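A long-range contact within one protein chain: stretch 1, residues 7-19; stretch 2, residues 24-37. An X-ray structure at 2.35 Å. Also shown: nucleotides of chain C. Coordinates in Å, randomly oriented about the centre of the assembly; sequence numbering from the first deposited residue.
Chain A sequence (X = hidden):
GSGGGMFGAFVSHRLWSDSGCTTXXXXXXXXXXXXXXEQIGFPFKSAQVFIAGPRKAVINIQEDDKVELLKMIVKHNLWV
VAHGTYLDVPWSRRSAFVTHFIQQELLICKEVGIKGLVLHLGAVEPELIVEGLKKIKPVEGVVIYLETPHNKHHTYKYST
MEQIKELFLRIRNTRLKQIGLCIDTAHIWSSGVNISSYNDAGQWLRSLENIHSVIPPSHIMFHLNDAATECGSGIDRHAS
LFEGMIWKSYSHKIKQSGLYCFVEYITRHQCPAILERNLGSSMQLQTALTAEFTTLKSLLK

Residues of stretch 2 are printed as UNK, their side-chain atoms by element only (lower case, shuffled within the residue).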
# COMPACT_ATOMS: atom_id res chain seq x y z
N PHE A 7 -6.25 -1.16 -9.74
CA PHE A 7 -5.49 -2.34 -9.34
C PHE A 7 -4.09 -2.31 -9.93
O PHE A 7 -3.89 -1.92 -11.09
CB PHE A 7 -6.21 -3.62 -9.76
CG PHE A 7 -7.45 -3.89 -8.97
CD1 PHE A 7 -7.38 -4.56 -7.75
CD2 PHE A 7 -8.69 -3.48 -9.43
CE1 PHE A 7 -8.52 -4.81 -7.02
CE2 PHE A 7 -9.84 -3.73 -8.70
CZ PHE A 7 -9.75 -4.40 -7.49
N GLY A 8 -3.12 -2.73 -9.13
CA GLY A 8 -1.75 -2.77 -9.58
C GLY A 8 -0.89 -3.59 -8.64
O GLY A 8 -1.40 -4.36 -7.83
N ALA A 9 0.42 -3.41 -8.76
CA ALA A 9 1.35 -4.17 -7.94
C ALA A 9 2.58 -3.32 -7.65
O ALA A 9 2.82 -2.30 -8.29
CB ALA A 9 1.74 -5.49 -8.61
N PHE A 10 3.36 -3.77 -6.67
CA PHE A 10 4.65 -3.15 -6.39
C PHE A 10 5.63 -3.49 -7.50
O PHE A 10 5.72 -4.65 -7.93
CB PHE A 10 5.19 -3.62 -5.04
CG PHE A 10 6.66 -3.38 -4.86
CD1 PHE A 10 7.15 -2.10 -4.63
CD2 PHE A 10 7.56 -4.44 -4.92
CE1 PHE A 10 8.51 -1.89 -4.47
CE2 PHE A 10 8.91 -4.22 -4.75
CZ PHE A 10 9.39 -2.95 -4.53
N VAL A 11 6.35 -2.49 -7.98
CA VAL A 11 7.29 -2.64 -9.09
C VAL A 11 8.70 -2.53 -8.53
O VAL A 11 9.14 -1.44 -8.15
CB VAL A 11 7.04 -1.60 -10.19
CG1 VAL A 11 8.01 -1.80 -11.34
CG2 VAL A 11 5.60 -1.68 -10.68
N SER A 12 9.41 -3.65 -8.49
CA SER A 12 10.78 -3.64 -8.02
C SER A 12 11.73 -3.27 -9.15
O SER A 12 11.51 -3.60 -10.32
CB SER A 12 11.17 -5.00 -7.44
OG SER A 12 11.53 -5.90 -8.47
N HIS A 13 12.71 -2.67 -8.78
CA HIS A 13 13.74 -2.28 -9.72
C HIS A 13 14.45 -3.47 -10.27
O HIS A 13 14.68 -3.52 -11.53
CB HIS A 13 14.71 -1.38 -9.02
CG HIS A 13 15.94 -1.08 -9.76
ND1 HIS A 13 16.69 -2.01 -10.38
CD2 HIS A 13 16.63 0.09 -9.92
CE1 HIS A 13 17.78 -1.42 -10.91
NE2 HIS A 13 17.74 -0.14 -10.63
N ARG A 14 14.84 -4.41 -9.43
CA ARG A 14 15.57 -5.59 -9.89
C ARG A 14 14.86 -6.55 -10.85
O ARG A 14 15.48 -7.11 -11.75
CB ARG A 14 16.10 -6.38 -8.68
CG ARG A 14 16.76 -7.70 -9.05
CD ARG A 14 17.00 -8.56 -7.82
NE ARG A 14 15.78 -8.76 -7.05
CZ ARG A 14 15.12 -9.92 -6.99
NH1 ARG A 14 15.57 -10.98 -7.65
NH2 ARG A 14 14.01 -10.01 -6.26
N LEU A 15 13.56 -6.75 -10.64
CA LEU A 15 12.77 -7.71 -11.39
C LEU A 15 12.05 -7.10 -12.58
O LEU A 15 11.34 -7.82 -13.29
CB LEU A 15 11.74 -8.39 -10.47
CG LEU A 15 12.37 -9.14 -9.30
CD1 LEU A 15 11.31 -9.66 -8.33
CD2 LEU A 15 13.22 -10.27 -9.85
N TRP A 16 12.20 -5.80 -12.82
CA TRP A 16 11.45 -5.16 -13.89
C TRP A 16 12.33 -4.30 -14.79
O TRP A 16 12.05 -4.18 -15.99
CB TRP A 16 10.31 -4.32 -13.30
CG TRP A 16 9.22 -5.14 -12.69
CD1 TRP A 16 9.01 -5.38 -11.36
CD2 TRP A 16 8.17 -5.82 -13.39
NE1 TRP A 16 7.90 -6.18 -11.19
CE2 TRP A 16 7.37 -6.46 -12.42
CE3 TRP A 16 7.83 -5.95 -14.74
CZ2 TRP A 16 6.25 -7.22 -12.76
CZ3 TRP A 16 6.72 -6.71 -15.07
CH2 TRP A 16 5.95 -7.33 -14.09
N SER A 17 13.37 -3.69 -14.24
CA SER A 17 14.21 -2.81 -15.03
C SER A 17 15.09 -3.60 -15.99
O SER A 17 15.60 -4.67 -15.65
CB SER A 17 15.09 -1.94 -14.12
OG SER A 17 14.31 -1.05 -13.35
N ASP A 18 15.24 -3.07 -17.20
CA ASP A 18 16.18 -3.64 -18.15
C ASP A 18 17.61 -3.39 -17.70
O ASP A 18 17.89 -2.45 -16.96
CB ASP A 18 15.97 -3.04 -19.54
CG ASP A 18 14.61 -3.38 -20.13
OD1 ASP A 18 14.25 -4.58 -20.11
OD2 ASP A 18 13.92 -2.46 -20.60
N SER A 19 18.52 -4.25 -18.16
CA SER A 19 19.93 -4.00 -17.94
C SER A 19 20.35 -2.75 -18.70
O SER A 19 19.92 -2.52 -19.84
CB SER A 19 20.77 -5.20 -18.38
OG SER A 19 20.45 -5.57 -19.71
N UNK A 24 17.18 6.30 -15.98
CA UNK A 24 15.71 6.28 -15.98
C UNK A 24 15.20 4.89 -15.61
O UNK A 24 14.32 4.33 -16.27
c UNK A 24 15.57 8.12 -17.68
c UNK A 24 15.16 6.69 -17.34
o UNK A 24 15.66 5.81 -18.35
N UNK A 25 15.72 4.33 -14.52
CA UNK A 25 15.44 2.93 -14.21
C UNK A 25 14.03 2.72 -13.66
O UNK A 25 13.40 1.69 -13.96
s UNK A 25 18.13 2.30 -13.94
c UNK A 25 16.48 2.40 -13.22
N UNK A 26 13.51 3.66 -12.87
CA UNK A 26 12.17 3.49 -12.31
C UNK A 26 11.12 3.57 -13.41
O UNK A 26 10.23 2.72 -13.50
c UNK A 26 12.93 4.39 -10.08
c UNK A 26 10.49 4.39 -10.68
c UNK A 26 12.74 5.39 -8.96
c UNK A 26 11.91 4.53 -11.21
N UNK A 27 11.21 4.59 -14.27
CA UNK A 27 10.27 4.72 -15.37
C UNK A 27 10.39 3.55 -16.34
O UNK A 27 9.38 3.07 -16.87
c UNK A 27 9.35 6.32 -17.07
o UNK A 27 10.56 7.11 -15.14
c UNK A 27 10.49 6.05 -16.10
N UNK A 28 11.62 3.10 -16.60
CA UNK A 28 11.82 1.93 -17.45
C UNK A 28 11.15 0.69 -16.86
O UNK A 28 10.53 -0.09 -17.58
c UNK A 28 13.31 1.68 -17.66
c UNK A 28 13.60 0.34 -18.30
o UNK A 28 13.90 -0.64 -17.61
n UNK A 28 13.53 0.28 -19.63
N UNK A 29 11.27 0.50 -15.54
CA UNK A 29 10.64 -0.64 -14.90
C UNK A 29 9.12 -0.55 -14.99
O UNK A 29 8.45 -1.56 -15.25
c UNK A 29 11.08 -0.72 -13.43
o UNK A 29 10.68 0.43 -12.72
N UNK A 30 8.56 0.64 -14.79
CA UNK A 30 7.12 0.82 -14.91
C UNK A 30 6.67 0.59 -16.35
O UNK A 30 5.59 0.04 -16.59
c UNK A 30 5.29 2.56 -14.80
c UNK A 30 6.89 2.29 -12.88
c UNK A 30 6.59 3.65 -12.30
c UNK A 30 6.72 2.22 -14.40
N UNK A 31 7.49 0.98 -17.32
CA UNK A 31 7.17 0.72 -18.72
C UNK A 31 7.04 -0.77 -18.98
O UNK A 31 6.09 -1.22 -19.62
c UNK A 31 8.23 1.35 -19.62
N UNK A 32 8.01 -1.56 -18.50
CA UNK A 32 7.92 -3.01 -18.65
C UNK A 32 6.75 -3.57 -17.85
O UNK A 32 6.10 -4.53 -18.28
c UNK A 32 9.23 -3.66 -18.22
n UNK A 32 11.61 -3.30 -18.47
o UNK A 32 10.26 -2.66 -20.14
c UNK A 32 10.42 -3.17 -19.03
N UNK A 33 6.47 -2.99 -16.68
CA UNK A 33 5.36 -3.44 -15.86
C UNK A 33 4.02 -3.13 -16.51
O UNK A 33 3.05 -3.88 -16.33
o UNK A 33 0.66 -2.28 -11.52
c UNK A 33 1.83 -2.42 -12.24
c UNK A 33 2.27 -1.37 -13.01
c UNK A 33 5.47 -2.81 -14.47
c UNK A 33 4.18 -2.68 -13.69
c UNK A 33 2.54 -3.60 -12.18
c UNK A 33 3.44 -1.50 -13.73
c UNK A 33 3.72 -3.72 -12.90
N UNK A 34 3.93 -2.03 -17.26
CA UNK A 34 2.71 -1.73 -18.00
C UNK A 34 2.57 -2.66 -19.20
O UNK A 34 1.46 -3.11 -19.53
c UNK A 34 2.39 0.63 -17.20
c UNK A 34 2.68 -0.25 -18.41
c UNK A 34 1.66 -0.00 -19.51
N UNK A 35 3.69 -2.97 -19.86
CA UNK A 35 3.65 -3.93 -20.96
C UNK A 35 3.18 -5.30 -20.48
O UNK A 35 2.37 -5.95 -21.15
c UNK A 35 5.03 -4.03 -21.61
N UNK A 36 3.68 -5.74 -19.32
CA UNK A 36 3.23 -7.01 -18.76
C UNK A 36 1.73 -7.00 -18.49
O UNK A 36 1.08 -8.05 -18.59
c UNK A 36 2.70 -8.34 -15.61
c UNK A 36 2.24 -9.44 -14.90
c UNK A 36 3.87 -9.78 -17.11
c UNK A 36 3.51 -8.50 -16.72
c UNK A 36 2.60 -10.71 -15.31
c UNK A 36 4.01 -7.30 -17.47
c UNK A 36 3.41 -10.88 -16.41
N UNK A 37 1.17 -5.84 -18.15
CA UNK A 37 -0.27 -5.77 -17.91
C UNK A 37 -1.09 -5.94 -19.17
O UNK A 37 -2.15 -6.57 -19.14
P DG C 3 13.81 -1.94 -5.49
OP1 DG C 3 12.73 -1.06 -6.00
OP2 DG C 3 14.08 -3.22 -6.17
O5' DG C 3 15.15 -1.09 -5.45
C5' DG C 3 15.26 -0.00 -4.54
C4' DG C 3 16.68 0.51 -4.47
O4' DG C 3 17.47 -0.33 -3.58
C3' DG C 3 17.43 0.53 -5.81
O3' DG C 3 18.21 1.70 -5.88
C2' DG C 3 18.30 -0.72 -5.72
C1' DG C 3 18.64 -0.75 -4.24
N9 DG C 3 18.99 -2.08 -3.75
C8 DG C 3 18.43 -3.28 -4.12
N7 DG C 3 18.94 -4.31 -3.50
C5 DG C 3 19.90 -3.76 -2.67
C6 DG C 3 20.79 -4.38 -1.75
O6 DG C 3 20.89 -5.59 -1.50
N1 DG C 3 21.60 -3.46 -1.11
C2 DG C 3 21.57 -2.10 -1.31
N2 DG C 3 22.43 -1.36 -0.60
N3 DG C 3 20.74 -1.50 -2.17
C4 DG C 3 19.94 -2.39 -2.81
O5' 3DR C 1 5.64 -4.70 2.35
P 3DR C 1 5.08 -4.34 3.82
OP1 3DR C 1 5.52 -2.92 4.04
OP2 3DR C 1 3.59 -4.52 3.67
OP3 3DR C 1 5.75 -5.34 4.73
C2' 3DR C 1 7.84 -3.73 -1.35
C5' 3DR C 1 6.94 -4.28 1.93
C4' 3DR C 1 7.27 -4.99 0.63
O4' 3DR C 1 6.13 -4.94 -0.23
C1' 3DR C 1 6.48 -4.39 -1.51
C3' 3DR C 1 8.43 -4.34 -0.10
O3' 3DR C 1 9.37 -5.35 -0.48
P DA C 4 18.94 2.14 -7.25
OP1 DA C 4 18.19 3.31 -7.77
OP2 DA C 4 19.15 0.96 -8.11
O5' DA C 4 20.36 2.65 -6.74
C5' DA C 4 20.43 3.56 -5.65
C4' DA C 4 21.82 3.56 -5.04
O4' DA C 4 22.08 2.29 -4.40
C3' DA C 4 22.96 3.79 -6.02
O3' DA C 4 23.91 4.67 -5.44
C2' DA C 4 23.53 2.39 -6.24
C1' DA C 4 23.26 1.71 -4.91
N9 DA C 4 23.04 0.27 -5.02
C8 DA C 4 22.22 -0.37 -5.91
N7 DA C 4 22.22 -1.68 -5.78
C5 DA C 4 23.09 -1.91 -4.73
C6 DA C 4 23.51 -3.10 -4.10
N6 DA C 4 23.10 -4.32 -4.46
N1 DA C 4 24.39 -2.98 -3.07
C2 DA C 4 24.80 -1.76 -2.72
N3 DA C 4 24.47 -0.58 -3.23
C4 DA C 4 23.60 -0.72 -4.25

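Position 24 carries three side-chain atoms, one carbon bearing an oxygen and a second carbon, out of reach of stretch 1. This is Thr-24, at the N-cap position but without a capping bond from its side chain. Position 25 has one carbon followed by sulfur, the carbon lying against the ring of His-13, which identifies Cys-25. Its CB is 3.8 Å from NE2 of His-13, and the backbone O of Cys-25 accepts a hydrogen bond from OG of Ser-17 at 3.0 Å. The sulfur is also bonded covalently to a group elsewhere in the structure.

At position 26, four carbons fork at the first, with one arm two carbons long: Ile-26, which makes no contact across. Position 27 repeats the pattern of one carbon carrying oxygen and carbon, and its CA-to-CB bond points away from stretch 1; it is Thr-27.

Position 28 has two carbons, the second carrying one oxygen and one nitrogen, both of which meet Asp-18: Asn-28. The pairing runs in both directions: Asp-18 N donates to Asn-28 OD1 at 2.8 Å, and Asn-28 ND2 donates to Asp-18 OD2 at 2.9 Å. A single carbon and oxygen at position 29, packed against Trp-16 and Ser-17, make it Ser-29. Its OG donates a very short 2.5 Å bond to Ile-26 O within the helix, while CB of Ser-29 packs 3.7 Å from CB of Trp-16. The small side chain accompanies the closest backbone approach, with the CA atoms of Ser-17 and Ser-29 4.2 Å apart.

Position 30 is again four carbons with a longer arm, Ile-30; its CA-to-CB bond points away from stretch 1. The lone carbon of position 31 makes it Ala-31, without contact across. Position 32 has two carbons, the second carrying one oxygen and one nitrogen, and reaches Trp-16 and Asp-18; it is Asn-32. Asn-32 ND2 donates to Trp-16 O at 2.7 Å in a nearly straight bond, and weakly to Asp-18 OD2 at 3.3 Å.

Position 33 bears one carbon and then a six-carbon ring with an oxygen; Val-11 lies over the ring face, and the oxygen reaches Ala-9 and Gly-8. It is Tyr-33. Val-11 CG2 sits 3.6 Å from the centroid of the Tyr-33 ring, and Ala-9 N donates to Tyr-33 OH at 3.0 Å. Tyr-33 OH lies 3.1 Å from Gly-8 CA; an ideal CB on that glycine would clash with it.

Position 34 has three carbons, one carrying the other two, and its CA-to-CB bond points away from stretch 1; this is Val-34. Position 35 has a single carbon without contact across; this is Ala-35. Position 36 has one carbon and then a six-carbon ring without oxygen, beside Trp-16: Phe-36, whose CB lies 3.7 Å from Trp-16 CZ3. Position 37 has no side-chain atoms and is Gly-37.

The contact centres on Trp-16, a knob among Ser-29, Asn-32, Tyr-33 and Phe-36. The edge of Tyr-33 meets the face of the indole, while the indole edge is directed toward the face of Phe-36 in an offset arrangement. Asn-32 holds the Trp-16 carbonyl, and Asn-28 holds the backbone and side chain of Asp-18, with a weak bond from Asn-32 to that carboxylate; the tyrosine hydroxyl holds the strand. Meanwhile, His-13 N donates to OP2 of DG3 at 3.0 Å, so the segment packed on the helix also grips the nucleic acid.

Stretch 2 (24-37) TCITNSIANYVAFG
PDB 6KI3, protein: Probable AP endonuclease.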